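Local coordinates for conserved protein (Methanothermobacter thermautotrophicus, PDB 1I36), which is of unknown function but binds NADP through a Rossmann-type domain and resembles the 3-hydroxyacid dehydrogenases in structure, at residues L1-I6 against R22-V27; R81-D86 against G106-A111; K119-R124 against Y141-E146; I126-D131 against G153-I158. The protein carries 1 engineered substitution. One frame throughout, in Å; residues are numbered along the deposited sequence.

Contact 1. Residues L1-I6 against R22-V27; sequences LRVGFI and RGVEVV. Engineered in segment 1-6: Leu1 (natural residue Met).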
# COMPACT_ATOMS: atom_id res chain seq x y z
N LEU A 1 -26.55 -34.02 -0.21
CA LEU A 1 -27.75 -34.41 0.58
C LEU A 1 -28.74 -33.27 0.42
O LEU A 1 -29.27 -33.06 -0.67
CB LEU A 1 -27.36 -34.63 2.06
CG LEU A 1 -28.17 -35.58 2.96
CD1 LEU A 1 -29.25 -34.86 3.76
CD2 LEU A 1 -28.78 -36.71 2.12
N ARG A 2 -28.94 -32.51 1.49
CA ARG A 2 -29.83 -31.35 1.48
C ARG A 2 -29.08 -30.15 2.08
O ARG A 2 -28.43 -30.28 3.12
CB ARG A 2 -31.08 -31.60 2.34
CG ARG A 2 -32.02 -32.70 1.83
CD ARG A 2 -33.45 -32.49 2.31
NE ARG A 2 -33.56 -32.42 3.77
CZ ARG A 2 -34.54 -31.79 4.41
NH1 ARG A 2 -35.49 -31.16 3.74
NH2 ARG A 2 -34.57 -31.80 5.74
N VAL A 3 -29.13 -29.01 1.40
CA VAL A 3 -28.51 -27.79 1.93
C VAL A 3 -29.65 -26.79 2.18
O VAL A 3 -30.41 -26.45 1.27
CB VAL A 3 -27.45 -27.18 0.96
CG1 VAL A 3 -26.96 -25.83 1.50
CG2 VAL A 3 -26.25 -28.12 0.82
N GLY A 4 -29.81 -26.36 3.42
CA GLY A 4 -30.86 -25.39 3.72
C GLY A 4 -30.35 -23.96 3.79
O GLY A 4 -29.23 -23.72 4.23
N PHE A 5 -31.16 -23.02 3.32
CA PHE A 5 -30.80 -21.61 3.32
C PHE A 5 -31.74 -20.77 4.19
O PHE A 5 -32.96 -20.88 4.08
CB PHE A 5 -30.84 -21.03 1.89
CG PHE A 5 -29.68 -21.44 1.03
CD1 PHE A 5 -29.64 -22.69 0.43
CD2 PHE A 5 -28.59 -20.59 0.87
CE1 PHE A 5 -28.53 -23.10 -0.31
CE2 PHE A 5 -27.47 -20.99 0.12
CZ PHE A 5 -27.44 -22.24 -0.47
N ILE A 6 -31.17 -19.98 5.09
CA ILE A 6 -31.96 -19.05 5.88
C ILE A 6 -31.67 -17.74 5.15
O ILE A 6 -30.51 -17.30 5.07
CB ILE A 6 -31.49 -18.96 7.32
CG1 ILE A 6 -31.53 -20.35 7.98
CG2 ILE A 6 -32.40 -18.00 8.09
CD1 ILE A 6 -30.73 -20.39 9.31
N ARG A 22 -25.67 -29.20 -9.65
CA ARG A 22 -24.76 -30.32 -9.41
C ARG A 22 -25.43 -31.46 -8.67
O ARG A 22 -24.75 -32.36 -8.16
CB ARG A 22 -23.49 -29.88 -8.70
CG ARG A 22 -22.72 -28.77 -9.42
CD ARG A 22 -22.36 -29.15 -10.84
NE ARG A 22 -21.70 -28.04 -11.51
CZ ARG A 22 -20.40 -27.81 -11.48
NH1 ARG A 22 -19.58 -28.64 -10.82
NH2 ARG A 22 -19.90 -26.76 -12.12
N GLY A 23 -26.76 -31.42 -8.60
CA GLY A 23 -27.53 -32.49 -7.97
C GLY A 23 -27.87 -32.42 -6.50
O GLY A 23 -28.37 -33.39 -5.92
N VAL A 24 -27.63 -31.27 -5.88
CA VAL A 24 -27.92 -31.13 -4.45
C VAL A 24 -29.34 -30.63 -4.26
O VAL A 24 -29.78 -29.76 -4.99
CB VAL A 24 -26.91 -30.12 -3.81
CG1 VAL A 24 -27.25 -29.82 -2.34
CG2 VAL A 24 -25.52 -30.65 -3.96
N GLU A 25 -30.07 -31.19 -3.31
CA GLU A 25 -31.41 -30.68 -3.07
C GLU A 25 -31.26 -29.46 -2.14
O GLU A 25 -30.71 -29.59 -1.07
CB GLU A 25 -32.30 -31.70 -2.38
CG GLU A 25 -33.76 -31.30 -2.56
CD GLU A 25 -34.67 -31.76 -1.46
OE1 GLU A 25 -34.31 -32.72 -0.73
OE2 GLU A 25 -35.76 -31.16 -1.33
N VAL A 26 -31.68 -28.29 -2.59
CA VAL A 26 -31.57 -27.07 -1.79
C VAL A 26 -32.96 -26.71 -1.27
O VAL A 26 -33.92 -26.78 -2.03
CB VAL A 26 -30.97 -25.92 -2.63
CG1 VAL A 26 -29.63 -26.36 -3.16
CG2 VAL A 26 -31.82 -25.62 -3.83
N VAL A 27 -33.06 -26.35 0.01
CA VAL A 27 -34.37 -26.02 0.60
C VAL A 27 -34.35 -24.71 1.38
O VAL A 27 -33.31 -24.28 1.86
CB VAL A 27 -34.91 -27.14 1.57
CG1 VAL A 27 -34.74 -28.53 0.97
CG2 VAL A 27 -34.27 -27.05 2.93
O HOH W 1 -36.60 -31.68 1.05

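Contact 2. Residues R81-D86 against G106-A111; sequences RGIYVD and GFVDAA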
# COMPACT_ATOMS: atom_id res chain seq x y z
N ARG A 81 -28.37 -29.34 14.21
CA ARG A 81 -27.46 -30.32 14.78
C ARG A 81 -26.34 -30.63 13.78
O ARG A 81 -25.34 -31.26 14.12
CB ARG A 81 -28.22 -31.59 15.19
CG ARG A 81 -29.00 -31.44 16.49
CD ARG A 81 -29.73 -32.71 16.83
NE ARG A 81 -30.54 -32.51 18.02
CZ ARG A 81 -30.11 -32.69 19.27
NH1 ARG A 81 -28.86 -33.09 19.50
NH2 ARG A 81 -30.92 -32.38 20.28
N GLY A 82 -26.51 -30.14 12.56
CA GLY A 82 -25.49 -30.32 11.53
C GLY A 82 -24.55 -29.12 11.61
O GLY A 82 -24.20 -28.65 12.71
N ILE A 83 -24.14 -28.61 10.45
CA ILE A 83 -23.26 -27.44 10.39
C ILE A 83 -24.05 -26.19 10.00
O ILE A 83 -24.89 -26.22 9.11
CB ILE A 83 -22.12 -27.68 9.39
CG1 ILE A 83 -21.16 -28.70 9.98
CG2 ILE A 83 -21.33 -26.41 9.13
CD1 ILE A 83 -20.33 -29.31 8.94
N TYR A 84 -23.80 -25.12 10.73
CA TYR A 84 -24.43 -23.82 10.50
C TYR A 84 -23.32 -22.90 9.95
O TYR A 84 -22.29 -22.68 10.60
CB TYR A 84 -24.96 -23.28 11.82
CG TYR A 84 -25.75 -21.99 11.66
CD1 TYR A 84 -25.12 -20.74 11.76
CD2 TYR A 84 -27.12 -22.03 11.47
CE1 TYR A 84 -25.85 -19.56 11.71
CE2 TYR A 84 -27.87 -20.86 11.41
CZ TYR A 84 -27.22 -19.63 11.53
OH TYR A 84 -27.95 -18.48 11.49
N VAL A 85 -23.50 -22.47 8.71
CA VAL A 85 -22.55 -21.63 8.00
C VAL A 85 -23.05 -20.20 7.92
O VAL A 85 -24.05 -19.91 7.28
CB VAL A 85 -22.35 -22.19 6.58
CG1 VAL A 85 -21.22 -21.45 5.87
CG2 VAL A 85 -22.01 -23.69 6.68
N ASP A 86 -22.38 -19.31 8.64
CA ASP A 86 -22.78 -17.92 8.65
C ASP A 86 -21.92 -17.16 7.62
O ASP A 86 -20.69 -17.06 7.76
CB ASP A 86 -22.66 -17.31 10.05
CG ASP A 86 -23.30 -15.92 10.13
OD1 ASP A 86 -22.88 -15.01 9.38
OD2 ASP A 86 -24.23 -15.72 10.92
N GLY A 106 -22.39 -27.57 14.67
CA GLY A 106 -21.07 -27.04 14.42
C GLY A 106 -21.27 -25.70 13.71
O GLY A 106 -22.21 -25.54 12.93
N PHE A 107 -20.41 -24.73 13.99
CA PHE A 107 -20.55 -23.42 13.36
C PHE A 107 -19.35 -23.17 12.46
O PHE A 107 -18.22 -23.41 12.86
CB PHE A 107 -20.59 -22.33 14.43
CG PHE A 107 -20.79 -20.94 13.87
CD1 PHE A 107 -19.72 -20.21 13.39
CD2 PHE A 107 -22.04 -20.36 13.88
CE1 PHE A 107 -19.89 -18.89 12.94
CE2 PHE A 107 -22.22 -19.02 13.44
CZ PHE A 107 -21.14 -18.30 12.98
N VAL A 108 -19.61 -22.62 11.29
CA VAL A 108 -18.56 -22.27 10.33
C VAL A 108 -18.67 -20.80 9.95
O VAL A 108 -19.75 -20.33 9.58
CB VAL A 108 -18.68 -23.12 9.03
CG1 VAL A 108 -17.61 -22.68 7.99
CG2 VAL A 108 -18.43 -24.62 9.39
N ASP A 109 -17.57 -20.07 10.09
CA ASP A 109 -17.53 -18.63 9.71
C ASP A 109 -17.10 -18.66 8.23
O ASP A 109 -15.98 -19.05 7.95
CB ASP A 109 -16.46 -17.95 10.57
CG ASP A 109 -16.22 -16.51 10.20
OD1 ASP A 109 -16.98 -15.94 9.38
OD2 ASP A 109 -15.23 -15.95 10.72
N ALA A 110 -18.01 -18.37 7.29
CA ALA A 110 -17.61 -18.34 5.86
C ALA A 110 -17.52 -16.86 5.49
O ALA A 110 -18.33 -16.08 5.93
CB ALA A 110 -18.67 -19.03 5.00
N ALA A 111 -16.55 -16.48 4.66
CA ALA A 111 -16.42 -15.08 4.24
C ALA A 111 -16.20 -15.05 2.73
O ALA A 111 -15.27 -15.69 2.21
CB ALA A 111 -15.23 -14.40 4.97

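Contact 3. Residues K119-R124 against Y141-E146; sequences KGADIR and YGLNIE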
# COMPACT_ATOMS: atom_id res chain seq x y z
N LYS A 119 -18.49 -12.59 -10.04
CA LYS A 119 -17.91 -13.92 -10.10
C LYS A 119 -18.93 -15.04 -9.99
O LYS A 119 -18.61 -16.18 -10.29
CB LYS A 119 -16.85 -14.09 -9.00
CG LYS A 119 -15.75 -13.03 -8.96
CD LYS A 119 -14.81 -13.10 -10.17
CE LYS A 119 -13.96 -14.37 -10.22
NZ LYS A 119 -14.71 -15.58 -10.68
N GLY A 120 -20.16 -14.73 -9.59
CA GLY A 120 -21.15 -15.79 -9.44
C GLY A 120 -20.72 -16.84 -8.41
O GLY A 120 -19.93 -16.55 -7.49
N ALA A 121 -21.19 -18.06 -8.59
CA ALA A 121 -20.88 -19.14 -7.66
C ALA A 121 -19.41 -19.55 -7.64
O ALA A 121 -19.01 -20.33 -6.78
CB ALA A 121 -21.78 -20.34 -7.92
N ASP A 122 -18.62 -19.01 -8.56
CA ASP A 122 -17.17 -19.28 -8.63
C ASP A 122 -16.38 -18.47 -7.61
O ASP A 122 -15.15 -18.60 -7.49
CB ASP A 122 -16.62 -18.94 -10.02
CG ASP A 122 -16.95 -19.98 -11.05
OD1 ASP A 122 -17.55 -21.02 -10.69
OD2 ASP A 122 -16.58 -19.76 -12.22
N ILE A 123 -17.08 -17.62 -6.89
CA ILE A 123 -16.44 -16.75 -5.91
C ILE A 123 -15.66 -17.53 -4.87
O ILE A 123 -16.09 -18.62 -4.46
CB ILE A 123 -17.51 -15.84 -5.25
CG1 ILE A 123 -16.85 -14.68 -4.53
CG2 ILE A 123 -18.49 -16.63 -4.39
CD1 ILE A 123 -16.05 -13.83 -5.45
N ARG A 124 -14.47 -17.05 -4.53
CA ARG A 124 -13.69 -17.70 -3.49
C ARG A 124 -14.35 -17.37 -2.14
O ARG A 124 -14.74 -16.22 -1.86
CB ARG A 124 -12.24 -17.21 -3.49
CG ARG A 124 -11.36 -17.68 -2.30
CD ARG A 124 -11.37 -19.20 -2.04
NE ARG A 124 -11.06 -20.04 -3.21
CZ ARG A 124 -9.83 -20.32 -3.65
NH1 ARG A 124 -8.76 -19.82 -3.04
NH2 ARG A 124 -9.67 -21.16 -4.68
N TYR A 141 -19.64 -29.98 -5.23
CA TYR A 141 -20.85 -29.54 -5.91
C TYR A 141 -20.80 -28.15 -6.55
O TYR A 141 -21.81 -27.46 -6.65
CB TYR A 141 -22.07 -29.70 -4.99
CG TYR A 141 -22.20 -31.11 -4.45
CD1 TYR A 141 -22.57 -32.16 -5.28
CD2 TYR A 141 -21.92 -31.39 -3.12
CE1 TYR A 141 -22.65 -33.47 -4.80
CE2 TYR A 141 -21.99 -32.70 -2.62
CZ TYR A 141 -22.36 -33.73 -3.48
OH TYR A 141 -22.44 -35.01 -3.00
N GLY A 142 -19.61 -27.75 -6.99
CA GLY A 142 -19.46 -26.48 -7.69
C GLY A 142 -19.03 -25.24 -6.95
O GLY A 142 -18.95 -24.18 -7.57
N LEU A 143 -18.77 -25.34 -5.64
CA LEU A 143 -18.38 -24.15 -4.90
C LEU A 143 -16.85 -24.03 -4.88
O LEU A 143 -16.14 -24.96 -5.30
CB LEU A 143 -19.01 -24.15 -3.49
CG LEU A 143 -20.55 -24.16 -3.49
CD1 LEU A 143 -21.11 -23.86 -2.08
CD2 LEU A 143 -21.07 -23.11 -4.47
N ASN A 144 -16.35 -22.91 -4.37
CA ASN A 144 -14.91 -22.65 -4.35
C ASN A 144 -14.52 -22.22 -2.94
O ASN A 144 -14.16 -21.08 -2.72
CB ASN A 144 -14.65 -21.51 -5.37
CG ASN A 144 -13.18 -21.16 -5.51
OD1 ASN A 144 -12.29 -21.89 -5.05
ND2 ASN A 144 -12.92 -20.06 -6.20
N ILE A 145 -14.56 -23.16 -2.00
CA ILE A 145 -14.27 -22.88 -0.59
C ILE A 145 -12.82 -23.27 -0.25
O ILE A 145 -12.27 -24.22 -0.80
CB ILE A 145 -15.24 -23.71 0.32
CG1 ILE A 145 -16.69 -23.30 0.04
CG2 ILE A 145 -14.91 -23.45 1.82
CD1 ILE A 145 -17.75 -24.46 0.29
N GLU A 146 -12.23 -22.52 0.66
CA GLU A 146 -10.88 -22.77 1.12
C GLU A 146 -10.92 -22.53 2.64
O GLU A 146 -11.53 -21.57 3.11
CB GLU A 146 -9.91 -21.79 0.46
CG GLU A 146 -8.53 -21.83 1.01
CD GLU A 146 -7.63 -20.85 0.29
OE1 GLU A 146 -7.78 -19.63 0.53
OE2 GLU A 146 -6.80 -21.30 -0.52
O HOH W 2 -18.00 -20.57 -4.19
O HOH W 3 -16.75 -22.58 -7.99
O HOH W 4 -8.36 -17.40 -1.12

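Contact 4. Residues I126-D131 against G153-I158; sequences IASGRD and GDASAI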
# COMPACT_ATOMS: atom_id res chain seq x y z
N ILE A 126 -13.70 -18.11 1.97
CA ILE A 126 -12.79 -18.72 2.95
C ILE A 126 -13.67 -19.10 4.16
O ILE A 126 -14.67 -18.42 4.44
CB ILE A 126 -11.59 -17.83 3.32
CG1 ILE A 126 -12.06 -16.51 3.92
CG2 ILE A 126 -10.70 -17.58 2.05
CD1 ILE A 126 -10.89 -15.67 4.55
N ALA A 127 -13.30 -20.16 4.86
CA ALA A 127 -14.11 -20.64 5.99
C ALA A 127 -13.22 -21.07 7.15
O ALA A 127 -12.16 -21.68 6.96
CB ALA A 127 -15.00 -21.84 5.51
N SER A 128 -13.69 -20.77 8.36
CA SER A 128 -12.92 -21.09 9.55
C SER A 128 -13.80 -21.78 10.59
O SER A 128 -15.01 -21.58 10.62
CB SER A 128 -12.26 -19.83 10.11
OG SER A 128 -13.20 -18.96 10.74
N GLY A 129 -13.17 -22.58 11.45
CA GLY A 129 -13.89 -23.32 12.48
C GLY A 129 -13.52 -24.79 12.34
O GLY A 129 -13.05 -25.23 11.27
N ARG A 130 -13.82 -25.58 13.37
CA ARG A 130 -13.50 -27.02 13.40
C ARG A 130 -14.18 -27.79 12.31
O ARG A 130 -13.67 -28.82 11.84
CB ARG A 130 -13.90 -27.66 14.74
CG ARG A 130 -13.19 -27.14 15.93
CD ARG A 130 -13.57 -27.98 17.19
NE ARG A 130 -13.18 -29.38 17.05
CZ ARG A 130 -14.04 -30.36 16.84
NH1 ARG A 130 -15.33 -30.09 16.73
NH2 ARG A 130 -13.62 -31.61 16.76
N ASP A 131 -15.37 -27.34 11.96
CA ASP A 131 -16.16 -27.97 10.94
C ASP A 131 -16.01 -27.34 9.56
O ASP A 131 -16.80 -27.65 8.65
CB ASP A 131 -17.62 -27.90 11.35
CG ASP A 131 -17.86 -28.55 12.71
OD1 ASP A 131 -17.92 -29.79 12.74
OD2 ASP A 131 -17.91 -27.81 13.74
N GLY A 153 -14.79 -16.64 13.41
CA GLY A 153 -14.26 -15.31 13.58
C GLY A 153 -12.99 -15.10 12.75
O GLY A 153 -12.74 -13.98 12.28
N ASP A 154 -12.20 -16.17 12.52
CA ASP A 154 -10.96 -16.03 11.75
C ASP A 154 -11.18 -15.64 10.31
O ASP A 154 -10.54 -14.70 9.83
CB ASP A 154 -10.06 -17.27 11.84
CG ASP A 154 -9.54 -17.52 13.24
OD1 ASP A 154 -9.56 -16.60 14.08
OD2 ASP A 154 -9.07 -18.64 13.49
N ALA A 155 -12.11 -16.31 9.63
CA ALA A 155 -12.40 -15.99 8.22
C ALA A 155 -12.90 -14.54 8.05
O ALA A 155 -12.45 -13.82 7.15
CB ALA A 155 -13.43 -16.98 7.67
N SER A 156 -13.85 -14.13 8.90
CA SER A 156 -14.35 -12.76 8.87
C SER A 156 -13.21 -11.76 9.19
O SER A 156 -13.15 -10.68 8.59
CB SER A 156 -15.52 -12.59 9.84
OG SER A 156 -16.65 -13.28 9.26
N ALA A 157 -12.34 -12.10 10.13
CA ALA A 157 -11.21 -11.23 10.46
C ALA A 157 -10.29 -11.08 9.26
O ALA A 157 -9.77 -10.01 9.05
CB ALA A 157 -10.39 -11.77 11.66
N ILE A 158 -9.93 -12.20 8.63
CA ILE A 158 -9.08 -12.16 7.46
C ILE A 158 -9.69 -11.28 6.34
O ILE A 158 -8.98 -10.49 5.67
CB ILE A 158 -8.85 -13.58 6.89
CG1 ILE A 158 -7.95 -14.38 7.84
CG2 ILE A 158 -8.16 -13.50 5.49
CD1 ILE A 158 -8.18 -15.92 7.76

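Contact 1. Residues L1-I6 against R22-V27
With CG anti to the backbone N (chi1 -162°), Glu25 runs out beside Arg2, whose CG stands anti to its own carbonyl carbon (chi1 -65°), and the two chains run alongside each other in the same direction. The methylenes of the arginine do the touching: its CD sits 3.2 Å from Glu25 OE1, while NE of Arg2 is 4.6 Å from that oxygen, too far for a salt bridge. Water 1 joins the charged ends instead, accepting from Arg2 NH1 and donating to Glu25 OE2 at 2.6 Å. Each end has a further partner, Asp53 for the guanidinium and Thr47 for the carboxylate. An alanine in place of Arg2 would probably leave Asp53 without its salt-bridge mate, break the water link to Glu25 and take away the NH1 that touches Val27 CG1. Beneath these side chains the strands run parallel. Val3 bonds through both its backbone N and its O: the N donates to Glu25 O at 3.0 Å and the O accepts from Val27 N at 2.9 Å. Phe5 N then reaches Val27 O, while the bond from Glu25 N to the O of Leu1, an engineered residue, is weak. On the face that carries Val3 and Val26, Val3 CG2 meets Val24 CG1 at 3.7 Å. This is the first beta-alpha-beta unit of the Rossmann-type fold, strand 2-6 lying between 25-28 and 59-62. Helix 10-21 makes the crossover, packs Ala12, Ala16 and Leu19 against Phe5, and ends in a Schellman motif with Gly23 at C-prime.

Contact 2. Residues R81-D86 against G106-A111
Gly106 O takes the shortest polar bond between the strands, from Tyr84 N at 2.7 Å, nearly straight at the hydrogen (169°). Four more backbone bonds complete the parallel ladder: Gly106 N to Gly82 O, Val108 N to Tyr84 O, Asp86 N to Val108 O and Ala110 N to Asp86 O. On one face of the sheet the two rings meet. Tyr84 and Phe107 both hold CG anti to the backbone N, and their planes are only 28° apart, yet the rings are displaced so far, with centroids 5.9 Å apart, that little of one lies over the other; the touch is Tyr84 CD1 on Phe107 CD2 at 3.8 Å. Farther along, CZ of Phe107 presses against CB of Asp86 at 3.4 Å. The strands are two legs of a beta-alpha-beta unit in the Rossmann-type domain, and the helix between them, 92-101, covers Phe107 with Val95, Ala98 and Ser99. Asp86 stands near the cofactor end of its strand: its OD1 accepts from the backbone N of Asn88, a residue that binds NADP, so the carboxylate probably helps to shape that turn. The opposite face is aliphatic. Ile83 CG2 is pressed unusually tightly on Val108 CG2, at 3.4 Å, Val85 and Val108 run alongside each other, and Val85 CG1 reaches Ala110 CB at 3.6 Å. Phe135 of helix 132-136 lies over Val85, Val108 and Ala110, while Asp109, on the face of the rings, turns its carboxylate to Ser156 OG.

Contact 3. Residues K119-R124 against Y141-E146
From a 3-10 turn at Ala121 and Asp122 the chain runs on to Arg124, its direction 17° from that of residues 142-146, and water 2 bridges the backbones, donating to Ala121 O and Ile123 O and accepting from Asn144 N. Asn144 spans the contact with both ends of its amide. ND2 donates to Asp122 O at 3.0 Å, almost straight (171°) and in the amide plane, while OD1 accepts from two N-H groups of Arg124. NH2 of Arg124 reaches that OD1 at 2.7 Å on a lone pair in the carbonyl plane; NE comes to it at 2.9 Å from above the plane. The guanidinium thus holds one oxygen side-on, its plane turned 83° from that of the amide. Bends at chi2 and chi3 of the arginine bring CD and NE back to Asn144, and CB of Glu146 lies over one guanidinium face. Arg124 NH1 and Glu146 OE2, 3.5 Å apart, form a salt bridge of charges alone, since the oxygen is well out of the plane; water 4 links NH1 to Glu146 OE1. A leucine in place of Arg124 would probably leave Asn144 OD1 without these two donors and Glu146 OE2 without the nearby charge of NH1. Glu146 also pairs with Arg148, and Asp122 with Arg18 of helix 10-21, against which Ala121 and Leu143 pack. The contact joins the loop after helix 116-119, near NADP-binding Val116, to strand 144-147, outermost in the chain's sheet beside 124-128.

Contact 4. Residues I126-D131 against G153-I158
Ser128 OG accepts the backbone N-H of Ala155 at 3.1 Å, close to straight at the hydrogen (161°), and so ties the end of strand 124-128 to the first turn of the long helix 154-182. The hydroxyl stands between the backbone N and the carbonyl carbon of its own residue (chi1 73°), and CB of Asp154 lies 3.7 Å from it. Two residues back, Ile126 brings CD1 against Ile158 CG2 at 3.6 Å and at the same distance from Ala155 O, while its CG1 rests on Ala155 CB at 4.0 Å. Ala155 and Ile158, one helical turn apart, thus face the strand together. The helix leads from the Rossmann-type domain into the helical C-terminal part, and its first turn packs on strand 124-128, toward the far end of the sheet. Gly153 occupies the N-cap position, its positive phi suiting a residue without CB. Outside this shell, Ser128 OG also bonds to Glu151 O, and Asp154 OD2 collects the backbone N-H groups of Arg150 and Glu151, which holds the turn before the helix. Met192 of the second subunit packs on both Ile126 and Ile158.

All four contacts reach one mixed sheet, in which contacts 1 and 2 belong to parallel beta-alpha-beta units and contacts 3 and 4 to its far end, where strand 124-128 runs antiparallel to 106-112. Along the chain contact 1 closes before contact 2 opens, and contact 2 before contacts 3 and 4, which interleave. Contacts 1 and 2, centres 15 Å apart, meet where Ile6 packs on Tyr84; contact 1 also touches contact 3 through Val24 and Tyr141. Ala127 N bonds to Glu146 O between contacts 3 and 4. Contact 2 lies about 10 Å from contact 4, centre to centre, with Ala111 N bonded to Ile126 O. The sheet thus runs from the NADP-binding units to the start of the helix that leads to the C-terminal part.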